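Local coordinates for protein antigen 43 (Escherichia coli, PDB 4KH3) that mediates bacterial clumping through self-association as a surface autotransporter, linked to aggregation and biofilms, at residues T404-G409 against L424-G429; D430-G435 against T451-N456; V444-S449 against V464-G469. All coordinates share one frame; numbering follows the deposited sequence.

Interaction 1: residues T404-G409 against L424-G429; sequences TTLNNG and LTIREG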
ATOM      1  N   THR A 404      14.995   3.351  34.172  1.00 37.12           N
ATOM      2  CA  THR A 404      14.933   3.608  32.740  1.00 31.20           C
ATOM      3  C   THR A 404      16.169   3.010  32.051  1.00 36.31           C
ATOM      4  O   THR A 404      17.295   3.448  32.275  1.00 32.51           O
ATOM      5  CB  THR A 404      14.862   5.112  32.458  1.00 30.22           C
ATOM      6  OG1 THR A 404      13.680   5.654  33.061  1.00 38.69           O
ATOM      7  CG2 THR A 404      14.829   5.378  30.964  1.00 31.59           C
ATOM      8  N   THR A 405      15.944   2.007  31.214  1.00 30.88           N
ATOM      9  CA  THR A 405      17.023   1.248  30.606  1.00 26.72           C
ATOM     10  C   THR A 405      17.193   1.560  29.119  1.00 31.65           C
ATOM     11  O   THR A 405      16.226   1.538  28.351  1.00 32.29           O
ATOM     12  CB  THR A 405      16.779  -0.244  30.790  1.00 34.29           C
ATOM     13  OG1 THR A 405      16.648  -0.527  32.190  1.00 33.58           O
ATOM     14  CG2 THR A 405      17.925  -1.050  30.200  1.00 28.98           C
ATOM     15  N   LEU A 406      18.427   1.865  28.725  1.00 32.38           N
ATOM     16  CA  LEU A 406      18.749   2.158  27.333  1.00 29.32           C
ATOM     17  C   LEU A 406      19.783   1.162  26.820  1.00 33.72           C
ATOM     18  O   LEU A 406      20.939   1.215  27.219  1.00 34.17           O
ATOM     19  CB  LEU A 406      19.294   3.577  27.200  1.00 25.21           C
ATOM     20  CG  LEU A 406      18.425   4.710  27.754  1.00 30.73           C
ATOM     21  CD1 LEU A 406      19.117   6.044  27.533  1.00 22.47           C
ATOM     22  CD2 LEU A 406      17.011   4.720  27.147  1.00 31.95           C
ATOM     23  N   ASN A 407      19.358   0.249  25.950  1.00 32.92           N
ATOM     24  CA  ASN A 407      20.239  -0.782  25.409  1.00 28.96           C
ATOM     25  C   ASN A 407      20.230  -0.826  23.879  1.00 32.46           C
ATOM     26  O   ASN A 407      19.290  -0.350  23.238  1.00 30.35           O
ATOM     27  CB  ASN A 407      19.831  -2.170  25.913  1.00 28.58           C
ATOM     28  CG  ASN A 407      20.139  -2.388  27.382  1.00 35.67           C
ATOM     29  OD1 ASN A 407      21.024  -1.755  27.951  1.00 33.95           O
ATOM     30  ND2 ASN A 407      19.415  -3.318  27.998  1.00 31.30           N
ATOM     31  N   ASN A 408      21.300  -1.386  23.317  1.00 33.46           N
ATOM     32  CA  ASN A 408      21.336  -1.871  21.939  1.00 31.04           C
ATOM     33  C   ASN A 408      20.777  -0.953  20.862  1.00 32.79           C
ATOM     34  O   ASN A 408      19.913  -1.365  20.092  1.00 31.61           O
ATOM     35  CB  ASN A 408      20.592  -3.200  21.861  1.00 31.77           C
ATOM     36  CG  ASN A 408      21.214  -4.259  22.736  1.00 34.00           C
ATOM     37  OD1 ASN A 408      22.433  -4.411  22.766  1.00 40.74           O
ATOM     38  ND2 ASN A 408      20.383  -4.996  23.456  1.00 35.93           N
ATOM     39  N   GLY A 409      21.272   0.276  20.797  1.00 25.95           N
ATOM     40  CA  GLY A 409      20.858   1.188  19.750  1.00 29.00           C
ATOM     41  C   GLY A 409      19.744   2.115  20.188  1.00 33.51           C
ATOM     42  O   GLY A 409      19.214   2.889  19.389  1.00 36.31           O
ATOM     43  N   LEU A 424      18.813   5.913  35.532  1.00 41.90           N
ATOM     44  CA  LEU A 424      18.932   5.743  34.090  1.00 33.60           C
ATOM     45  C   LEU A 424      20.114   4.812  33.824  1.00 35.87           C
ATOM     46  O   LEU A 424      21.232   5.094  34.235  1.00 39.54           O
ATOM     47  CB  LEU A 424      19.158   7.099  33.428  1.00 35.31           C
ATOM     48  CG  LEU A 424      19.374   7.126  31.915  1.00 40.10           C
ATOM     49  CD1 LEU A 424      18.199   6.483  31.215  1.00 35.53           C
ATOM     50  CD2 LEU A 424      19.580   8.556  31.416  1.00 29.67           C
ATOM     51  N   THR A 425      19.873   3.689  33.159  1.00 33.45           N
ATOM     52  CA  THR A 425      20.913   2.673  33.050  1.00 37.00           C
ATOM     53  C   THR A 425      21.113   2.142  31.634  1.00 40.39           C
ATOM     54  O   THR A 425      20.155   1.839  30.922  1.00 36.22           O
ATOM     55  CB  THR A 425      20.678   1.487  34.032  1.00 33.42           C
ATOM     56  OG1 THR A 425      21.759   0.556  33.924  1.00 34.44           O
ATOM     57  CG2 THR A 425      19.392   0.756  33.718  1.00 32.35           C
ATOM     58  N   ILE A 426      22.380   2.043  31.243  1.00 36.32           N
ATOM     59  CA  ILE A 426      22.774   1.448  29.975  1.00 31.56           C
ATOM     60  C   ILE A 426      23.595   0.206  30.288  1.00 32.60           C
ATOM     61  O   ILE A 426      24.641   0.292  30.925  1.00 36.65           O
ATOM     62  CB  ILE A 426      23.609   2.425  29.126  1.00 32.32           C
ATOM     63  CG1 ILE A 426      22.731   3.561  28.599  1.00 24.12           C
ATOM     64  CG2 ILE A 426      24.277   1.689  27.955  1.00 24.91           C
ATOM     65  CD1 ILE A 426      22.378   4.625  29.605  1.00 29.64           C
ATOM     66  N   ARG A 427      23.122  -0.952  29.856  1.00 36.03           N
ATOM     67  CA  ARG A 427      23.731  -2.197  30.289  1.00 35.55           C
ATOM     68  C   ARG A 427      24.355  -3.025  29.163  1.00 41.36           C
ATOM     69  O   ARG A 427      25.121  -3.960  29.420  1.00 42.89           O
ATOM     70  CB  ARG A 427      22.690  -3.028  31.028  1.00 37.03           C
ATOM     71  CG  ARG A 427      22.049  -2.285  32.186  1.00 52.32           C
ATOM     72  CD  ARG A 427      21.080  -3.171  32.954  1.00 60.61           C
ATOM     73  NE  ARG A 427      21.715  -4.412  33.385  1.00 71.29           N
ATOM     74  CZ  ARG A 427      21.125  -5.601  33.344  1.00 85.58           C
ATOM     75  NH1 ARG A 427      19.881  -5.711  32.896  1.00 93.39           N
ATOM     76  NH2 ARG A 427      21.778  -6.682  33.750  1.00 87.81           N
ATOM     77  N   GLU A 428      24.050  -2.672  27.921  1.00 32.97           N
ATOM     78  CA  GLU A 428      24.342  -3.549  26.790  1.00 36.97           C
ATOM     79  C   GLU A 428      24.234  -2.766  25.480  1.00 34.82           C
ATOM     80  O   GLU A 428      23.250  -2.074  25.248  1.00 34.13           O
ATOM     81  CB  GLU A 428      23.341  -4.705  26.806  1.00 42.01           C
ATOM     82  CG  GLU A 428      23.584  -5.815  25.807  1.00 53.11           C
ATOM     83  CD  GLU A 428      22.486  -6.872  25.860  1.00 71.70           C
ATOM     84  OE1 GLU A 428      21.636  -6.799  26.778  1.00 69.12           O
ATOM     85  OE2 GLU A 428      22.466  -7.769  24.988  1.00 81.29           O
ATOM     86  N   GLY A 429      25.252  -2.862  24.630  1.00 32.77           N
ATOM     87  CA  GLY A 429      25.285  -2.109  23.388  1.00 26.42           C
ATOM     88  C   GLY A 429      25.416  -0.601  23.557  1.00 32.63           C
ATOM     89  O   GLY A 429      25.921  -0.106  24.560  1.00 30.55           O
TER
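N407 reaches R427 because its chi1 of -71° sets CG beside its own backbone N, anti to the carbonyl carbon, and a chi2 of -25° then turns OD1 toward the opposite segment. There the amide oxygen takes the N-H of R427, with N407 OD1 to R427 N at 2.9 Å, the donor lying nearly along the C=O axis of the side chain. Upstream, the ladder is ordinary parallel pairing: T404 sits beside L424 and T405 beside T425. T404 O accepts from T425 N at 2.7 Å, and T425 O receives L406 N at 2.8 Å. Past N407 the backbone takes over again, N408 N giving its hydrogen to E428 O at 2.8 Å.

On the face of T404 and L424 the aliphatic branches cross at a slant. L424 CD1 lies against T404, 3.6 Å from T404 CG2, and the same methyl lies 3.8 Å from L406 CD1. L406 CB meets I426 CG1 at 3.7 Å, and A431 of the following strand touches both residues. On the face of T405 and T425 the two threonines stand side by side, pointing the same way, T405 OG1 against T425 CG2 at 3.4 Å. Strands 382-389 and 443-446 continue the stack beyond either strand. At the turn the N408 amide crosses the E428 carboxylate with their planes 85° apart; the hydrogen bond from N408 ND2 goes to N389 instead, one coil back.

The chemistry implies that a side-chain carbonyl does here what a backbone one does in the ladder, taking the N-H of R427. The last bridge pairs T405 with T425, and through N407 the bonding between coils carries on beyond it.

Interaction 2: residues D430-G435 against T451-N456; sequences DALLQG and TLTVSN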
ATOM      1  N   ASP A 430      24.967   0.136  22.552  1.00 32.37           N
ATOM      2  CA  ASP A 430      25.140   1.577  22.528  1.00 28.97           C
ATOM      3  C   ASP A 430      23.845   2.266  22.916  1.00 36.18           C
ATOM      4  O   ASP A 430      22.775   1.665  22.856  1.00 36.71           O
ATOM      5  CB  ASP A 430      25.519   2.036  21.117  1.00 33.06           C
ATOM      6  CG  ASP A 430      26.928   1.632  20.718  1.00 30.49           C
ATOM      7  OD1 ASP A 430      27.689   1.108  21.563  1.00 32.48           O
ATOM      8  OD2 ASP A 430      27.281   1.869  19.546  1.00 40.05           O
ATOM      9  N   ALA A 431      23.943   3.536  23.290  1.00 31.24           N
ATOM     10  CA  ALA A 431      22.763   4.333  23.573  1.00 25.42           C
ATOM     11  C   ALA A 431      23.030   5.795  23.237  1.00 30.70           C
ATOM     12  O   ALA A 431      24.168   6.251  23.301  1.00 31.81           O
ATOM     13  CB  ALA A 431      22.346   4.176  25.032  1.00 24.29           C
ATOM     14  N   LEU A 432      21.984   6.522  22.861  1.00 33.35           N
ATOM     15  CA  LEU A 432      22.113   7.947  22.575  1.00 32.95           C
ATOM     16  C   LEU A 432      21.093   8.724  23.387  1.00 33.02           C
ATOM     17  O   LEU A 432      19.900   8.450  23.317  1.00 33.62           O
ATOM     18  CB  LEU A 432      21.909   8.237  21.081  1.00 22.61           C
ATOM     19  CG  LEU A 432      21.983   9.713  20.671  1.00 32.90           C
ATOM     20  CD1 LEU A 432      23.345  10.276  21.007  1.00 32.88           C
ATOM     21  CD2 LEU A 432      21.680   9.930  19.176  1.00 29.95           C
ATOM     22  N   LEU A 433      21.573   9.679  24.173  1.00 29.09           N
ATOM     23  CA  LEU A 433      20.708  10.631  24.846  1.00 26.78           C
ATOM     24  C   LEU A 433      21.026  11.961  24.218  1.00 33.98           C
ATOM     25  O   LEU A 433      22.180  12.379  24.211  1.00 38.88           O
ATOM     26  CB  LEU A 433      21.001  10.674  26.339  1.00 31.50           C
ATOM     27  CG  LEU A 433      20.512  11.887  27.127  1.00 31.21           C
ATOM     28  CD1 LEU A 433      19.009  11.958  27.142  1.00 37.26           C
ATOM     29  CD2 LEU A 433      21.043  11.824  28.546  1.00 40.52           C
ATOM     30  N   GLN A 434      20.019  12.619  23.662  1.00 34.01           N
ATOM     31  CA  GLN A 434      20.282  13.828  22.898  1.00 36.54           C
ATOM     32  C   GLN A 434      19.218  14.897  23.081  1.00 43.88           C
ATOM     33  O   GLN A 434      18.039  14.593  23.280  1.00 39.45           O
ATOM     34  CB  GLN A 434      20.409  13.497  21.416  1.00 36.46           C
ATOM     35  CG  GLN A 434      19.140  12.926  20.816  1.00 43.28           C
ATOM     36  CD  GLN A 434      19.223  12.760  19.317  1.00 42.19           C
ATOM     37  OE1 GLN A 434      20.099  13.328  18.664  1.00 45.81           O
ATOM     38  NE2 GLN A 434      18.310  11.971  18.761  1.00 41.81           N
ATOM     39  N   GLY A 435      19.655  16.149  23.004  1.00 39.29           N
ATOM     40  CA  GLY A 435      18.758  17.286  23.017  1.00 31.40           C
ATOM     41  C   GLY A 435      18.270  17.668  24.399  1.00 41.21           C
ATOM     42  O   GLY A 435      18.501  16.960  25.389  1.00 38.04           O
ATOM     43  N   THR A 451      28.864   2.131  23.933  1.00 34.62           N
ATOM     44  CA  THR A 451      29.120   3.537  24.155  1.00 31.73           C
ATOM     45  C   THR A 451      27.826   4.287  24.431  1.00 37.14           C
ATOM     46  O   THR A 451      26.872   4.195  23.661  1.00 34.14           O
ATOM     47  CB  THR A 451      29.799   4.161  22.934  1.00 32.21           C
ATOM     48  OG1 THR A 451      31.049   3.504  22.708  1.00 32.52           O
ATOM     49  CG2 THR A 451      30.025   5.649  23.142  1.00 25.80           C
ATOM     50  N   LEU A 452      27.798   5.016  25.541  1.00 32.26           N
ATOM     51  CA  LEU A 452      26.722   5.947  25.806  1.00 28.47           C
ATOM     52  C   LEU A 452      27.162   7.305  25.320  1.00 26.53           C
ATOM     53  O   LEU A 452      28.112   7.872  25.838  1.00 37.48           O
ATOM     54  CB  LEU A 452      26.404   6.010  27.299  1.00 26.53           C
ATOM     55  CG  LEU A 452      25.447   7.121  27.748  1.00 28.38           C
ATOM     56  CD1 LEU A 452      24.151   7.084  26.964  1.00 28.99           C
ATOM     57  CD2 LEU A 452      25.161   6.996  29.235  1.00 30.43           C
ATOM     58  N   THR A 453      26.484   7.813  24.302  1.00 30.97           N
ATOM     59  CA  THR A 453      26.740   9.155  23.813  1.00 28.03           C
ATOM     60  C   THR A 453      25.698  10.100  24.381  1.00 34.83           C
ATOM     61  O   THR A 453      24.503   9.845  24.285  1.00 36.57           O
ATOM     62  CB  THR A 453      26.635   9.243  22.273  1.00 34.68           C
ATOM     63  OG1 THR A 453      27.563   8.340  21.659  1.00 33.76           O
ATOM     64  CG2 THR A 453      26.903  10.682  21.792  1.00 26.32           C
ATOM     65  N   VAL A 454      26.157  11.192  24.973  1.00 33.86           N
ATOM     66  CA  VAL A 454      25.271  12.273  25.356  1.00 33.23           C
ATOM     67  C   VAL A 454      25.557  13.436  24.414  1.00 36.34           C
ATOM     68  O   VAL A 454      26.679  13.932  24.364  1.00 41.13           O
ATOM     69  CB  VAL A 454      25.518  12.703  26.807  1.00 32.18           C
ATOM     70  CG1 VAL A 454      24.624  13.870  27.178  1.00 31.54           C
ATOM     71  CG2 VAL A 454      25.293  11.530  27.743  1.00 24.88           C
ATOM     72  N   SER A 455      24.555  13.861  23.652  1.00 35.66           N
ATOM     73  CA  SER A 455      24.775  14.893  22.642  1.00 34.57           C
ATOM     74  C   SER A 455      23.812  16.073  22.745  1.00 41.77           C
ATOM     75  O   SER A 455      22.596  15.902  22.655  1.00 43.81           O
ATOM     76  CB  SER A 455      24.706  14.289  21.237  1.00 35.60           C
ATOM     77  OG  SER A 455      24.752  15.300  20.244  1.00 42.65           O
ATOM     78  N   ASN A 456      24.374  17.265  22.928  1.00 38.82           N
ATOM     79  CA  ASN A 456      23.598  18.499  22.943  1.00 40.34           C
ATOM     80  C   ASN A 456      22.481  18.465  23.991  1.00 38.09           C
ATOM     81  O   ASN A 456      21.331  18.774  23.715  1.00 40.20           O
ATOM     82  CB  ASN A 456      23.052  18.807  21.545  1.00 44.90           C
ATOM     83  CG  ASN A 456      22.425  20.197  21.451  1.00 71.21           C
ATOM     84  OD1 ASN A 456      22.743  21.095  22.237  1.00 65.25           O
ATOM     85  ND2 ASN A 456      21.521  20.372  20.491  1.00 68.81           N
TER
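D430 and T451 open this contact with a side chain-to-backbone bond: D430 OD1 accepts from T451 N at 2.8 Å, the N-H coming in from above the carboxylate plane. A chi1 of -71° puts the aspartate CG beside its own backbone N, and the small chi2 of -7° places OD1. From this point backbone bonds run alternately from one strand to the other. A431 N reaches T451 O, T453 N reaches A431 O at 3.0 Å, L433 N reaches T453 O, S455 N reaches L433 O at 2.9 Å, and G435 N ends the series on S455 O. The residues pair in strict step, A431 with L452 through to Q434 with S455.

Side chains sort by face. Inward, A431 CB touches L452 CD1 at 3.9 Å, and L433 CD2 faces V454 CG2 more loosely at 4.3 Å. On the partly exposed face L432 carries its CD1 across to T453, 3.7 Å from T453 CG2. That methyl also lies 3.5 Å from T453 O, resting over the backbone as well as the side chain.

The next shell is made by neighbouring strands. Strand 410-414 bonds to L432 and Q434 from one side, and T413 OG1 takes the hydrogen bond of Q434 NE2. On the other, strand 469-474 packs L471 on L452 and L473 on V454. Across the interior, I426 meets both A431 and L452, while V444 and K446 also touch L452. Past the strand end, the T457 hydroxyl has G435 O and S455 O as acceptors, which would have to share its one proton.

In-register parallel strands from successive coils, with aliphatic rows facing inward, are typical of the right-handed parallel beta-helix, the fold of autotransporter passenger domains and of pectate lyases.

Interaction 3: residues V444-S449 against V464-G469; sequences VEKSGS and VNLNEG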
ATOM      1  N   VAL A 444      23.028   8.121  36.563  1.00 48.43           N
ATOM      2  CA  VAL A 444      23.168   7.318  35.354  1.00 34.91           C
ATOM      3  C   VAL A 444      24.162   6.178  35.596  1.00 46.00           C
ATOM      4  O   VAL A 444      25.225   6.397  36.183  1.00 51.91           O
ATOM      5  CB  VAL A 444      23.665   8.164  34.177  1.00 37.38           C
ATOM      6  CG1 VAL A 444      23.541   7.376  32.879  1.00 29.61           C
ATOM      7  CG2 VAL A 444      22.901   9.486  34.096  1.00 26.12           C
ATOM      8  N   GLU A 445      23.812   4.967  35.166  1.00 37.37           N
ATOM      9  CA  GLU A 445      24.707   3.812  35.282  1.00 35.26           C
ATOM     10  C   GLU A 445      25.121   3.357  33.888  1.00 47.25           C
ATOM     11  O   GLU A 445      24.266   3.145  33.023  1.00 39.92           O
ATOM     12  CB  GLU A 445      24.011   2.640  35.973  1.00 42.10           C
ATOM     13  CG  GLU A 445      23.154   3.010  37.168  1.00 60.79           C
ATOM     14  CD  GLU A 445      23.933   3.032  38.465  1.00 71.21           C
ATOM     15  OE1 GLU A 445      24.885   2.224  38.601  1.00 69.43           O
ATOM     16  OE2 GLU A 445      23.591   3.857  39.344  1.00 64.12           O
ATOM     17  N   LYS A 446      26.423   3.204  33.665  1.00 33.99           N
ATOM     18  CA  LYS A 446      26.911   2.726  32.376  1.00 35.16           C
ATOM     19  C   LYS A 446      27.741   1.457  32.525  1.00 38.06           C
ATOM     20  O   LYS A 446      28.804   1.456  33.149  1.00 39.37           O
ATOM     21  CB  LYS A 446      27.712   3.810  31.648  1.00 37.21           C
ATOM     22  CG  LYS A 446      28.429   3.311  30.396  1.00 33.12           C
ATOM     23  CD  LYS A 446      27.461   2.716  29.378  1.00 37.88           C
ATOM     24  CE  LYS A 446      28.183   2.239  28.107  1.00 31.52           C
ATOM     25  NZ  LYS A 446      28.908   0.939  28.284  1.00 29.85           N
ATOM     26  N   SER A 447      27.237   0.374  31.954  1.00 31.50           N
ATOM     27  CA  SER A 447      27.947  -0.891  31.952  1.00 34.01           C
ATOM     28  C   SER A 447      27.888  -1.487  30.556  1.00 32.10           C
ATOM     29  O   SER A 447      27.359  -0.865  29.627  1.00 31.36           O
ATOM     30  CB  SER A 447      27.356  -1.850  32.990  1.00 36.29           C
ATOM     31  OG  SER A 447      25.959  -1.988  32.821  1.00 51.53           O
ATOM     32  N   GLY A 448      28.443  -2.681  30.397  1.00 30.99           N
ATOM     33  CA  GLY A 448      28.612  -3.255  29.073  1.00 30.48           C
ATOM     34  C   GLY A 448      29.683  -2.526  28.270  1.00 36.70           C
ATOM     35  O   GLY A 448      30.111  -1.420  28.627  1.00 31.94           O
ATOM     36  N   SER A 449      30.101  -3.139  27.166  1.00 39.11           N
ATOM     37  CA  SER A 449      31.213  -2.626  26.367  1.00 33.44           C
ATOM     38  C   SER A 449      30.812  -1.540  25.358  1.00 35.41           C
ATOM     39  O   SER A 449      31.656  -1.007  24.633  1.00 37.26           O
ATOM     40  CB  SER A 449      31.908  -3.781  25.645  1.00 36.86           C
ATOM     41  OG  SER A 449      31.000  -4.477  24.803  1.00 44.48           O
ATOM     42  N   VAL A 464      27.221   9.946  37.712  1.00 47.58           N
ATOM     43  CA  VAL A 464      27.227   9.024  36.596  1.00 41.47           C
ATOM     44  C   VAL A 464      28.171   7.889  36.949  1.00 40.63           C
ATOM     45  O   VAL A 464      29.369   8.095  37.059  1.00 41.38           O
ATOM     46  CB  VAL A 464      27.706   9.708  35.317  1.00 39.90           C
ATOM     47  CG1 VAL A 464      27.750   8.708  34.159  1.00 37.32           C
ATOM     48  CG2 VAL A 464      26.802  10.880  34.986  1.00 35.13           C
ATOM     49  N   ASN A 465      27.634   6.695  37.159  1.00 38.50           N
ATOM     50  CA  ASN A 465      28.481   5.553  37.458  1.00 34.44           C
ATOM     51  C   ASN A 465      28.990   4.908  36.180  1.00 44.23           C
ATOM     52  O   ASN A 465      28.311   4.075  35.576  1.00 45.14           O
ATOM     53  CB  ASN A 465      27.742   4.524  38.316  1.00 38.00           C
ATOM     54  CG  ASN A 465      27.346   5.072  39.673  1.00 41.03           C
ATOM     55  OD1 ASN A 465      28.199   5.352  40.519  1.00 47.98           O
ATOM     56  ND2 ASN A 465      26.047   5.219  39.894  1.00 40.43           N
ATOM     57  N   LEU A 466      30.190   5.305  35.768  1.00 40.76           N
ATOM     58  CA  LEU A 466      30.822   4.746  34.583  1.00 33.51           C
ATOM     59  C   LEU A 466      31.548   3.459  34.939  1.00 37.56           C
ATOM     60  O   LEU A 466      32.707   3.491  35.340  1.00 41.81           O
ATOM     61  CB  LEU A 466      31.794   5.763  33.992  1.00 36.45           C
ATOM     62  CG  LEU A 466      32.551   5.400  32.720  1.00 36.36           C
ATOM     63  CD1 LEU A 466      31.612   4.781  31.712  1.00 38.57           C
ATOM     64  CD2 LEU A 466      33.207   6.641  32.144  1.00 31.22           C
ATOM     65  N   ASN A 467      30.865   2.327  34.787  1.00 35.00           N
ATOM     66  CA  ASN A 467      31.402   1.043  35.238  1.00 33.89           C
ATOM     67  C   ASN A 467      32.113   0.248  34.165  1.00 38.80           C
ATOM     68  O   ASN A 467      33.048  -0.489  34.468  1.00 47.96           O
ATOM     69  CB  ASN A 467      30.307   0.173  35.863  1.00 35.17           C
ATOM     70  CG  ASN A 467      29.601   0.866  37.007  1.00 50.62           C
ATOM     71  OD1 ASN A 467      30.142   1.793  37.612  1.00 47.53           O
ATOM     72  ND2 ASN A 467      28.381   0.428  37.306  1.00 59.05           N
ATOM     73  N   GLU A 468      31.660   0.382  32.919  1.00 40.13           N
ATOM     74  CA  GLU A 468      32.274  -0.321  31.792  1.00 36.67           C
ATOM     75  C   GLU A 468      32.033   0.433  30.490  1.00 37.58           C
ATOM     76  O   GLU A 468      31.042   1.155  30.353  1.00 38.45           O
ATOM     77  CB  GLU A 468      31.763  -1.766  31.695  1.00 34.14           C
ATOM     78  CG  GLU A 468      32.538  -2.653  30.714  1.00 34.20           C
ATOM     79  CD  GLU A 468      33.998  -2.905  31.131  1.00 56.89           C
ATOM     80  OE1 GLU A 468      34.810  -3.264  30.245  1.00 53.29           O
ATOM     81  OE2 GLU A 468      34.341  -2.760  32.332  1.00 50.57           O
ATOM     82  N   GLY A 469      32.952   0.291  29.543  1.00 31.25           N
ATOM     83  CA  GLY A 469      32.760   0.868  28.228  1.00 24.00           C
ATOM     84  C   GLY A 469      32.933   2.365  28.185  1.00 28.19           C
ATOM     85  O   GLY A 469      33.540   2.942  29.075  1.00 33.42           O
TER
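V444 and V464 stack like with like between successive coils of the parallel beta-helix, V444 CB lying 4.1 Å from V464 CG1 in the buried row. The packing is closer at K446, whose aliphatic part runs beside L466 and points the same way: K446 CG lies 3.7 Å from L466 CD1. L471 and L490 close over L466 from the interior. Backbone bonds hold the strands in step, N465 N to V444 O at 2.6 Å and K446 N to N465 O at 2.8 Å. At the strand end K446 O takes two donors, N467 N and E468 N.

The face bearing E445 and N465 is the more open to solvent, and its link is weaker. The two side chains lie alongside, carboxylate and amide planes 37° apart, joined by a weak hydrogen bond from N465 ND2 to E445 OE2 at 2.9 Å. S443 OG adds another weak bond to the same oxygen.

Bent at chi2 and chi4, the lysine ends among backbone oxygens at the turn, which would probably offset its charge. Besides G450 O, K446 NZ binds S447 O at 2.7 Å and E468 O at 3.0 Å, standing 62° and 42° above their carbonyl planes.

In the fold
Going from the N terminus, interaction 1 closes first: the chain leaves 404-409, makes one coil and returns as 424-429 beside it. Directly afterwards 430-435 opens interaction 2, and before that closes at 451-456 the chain has already passed 444-449, the start of interaction 3, which closes at 464-469. Interactions 2 and 3 therefore cross, while interaction 1 precedes both in series. Interactions 1 and 3 share a run of neighbouring strands, L424 O lying 2.7 Å from E445 N. Interaction 2 belongs to another face of the coils and meets both of the others across the interior.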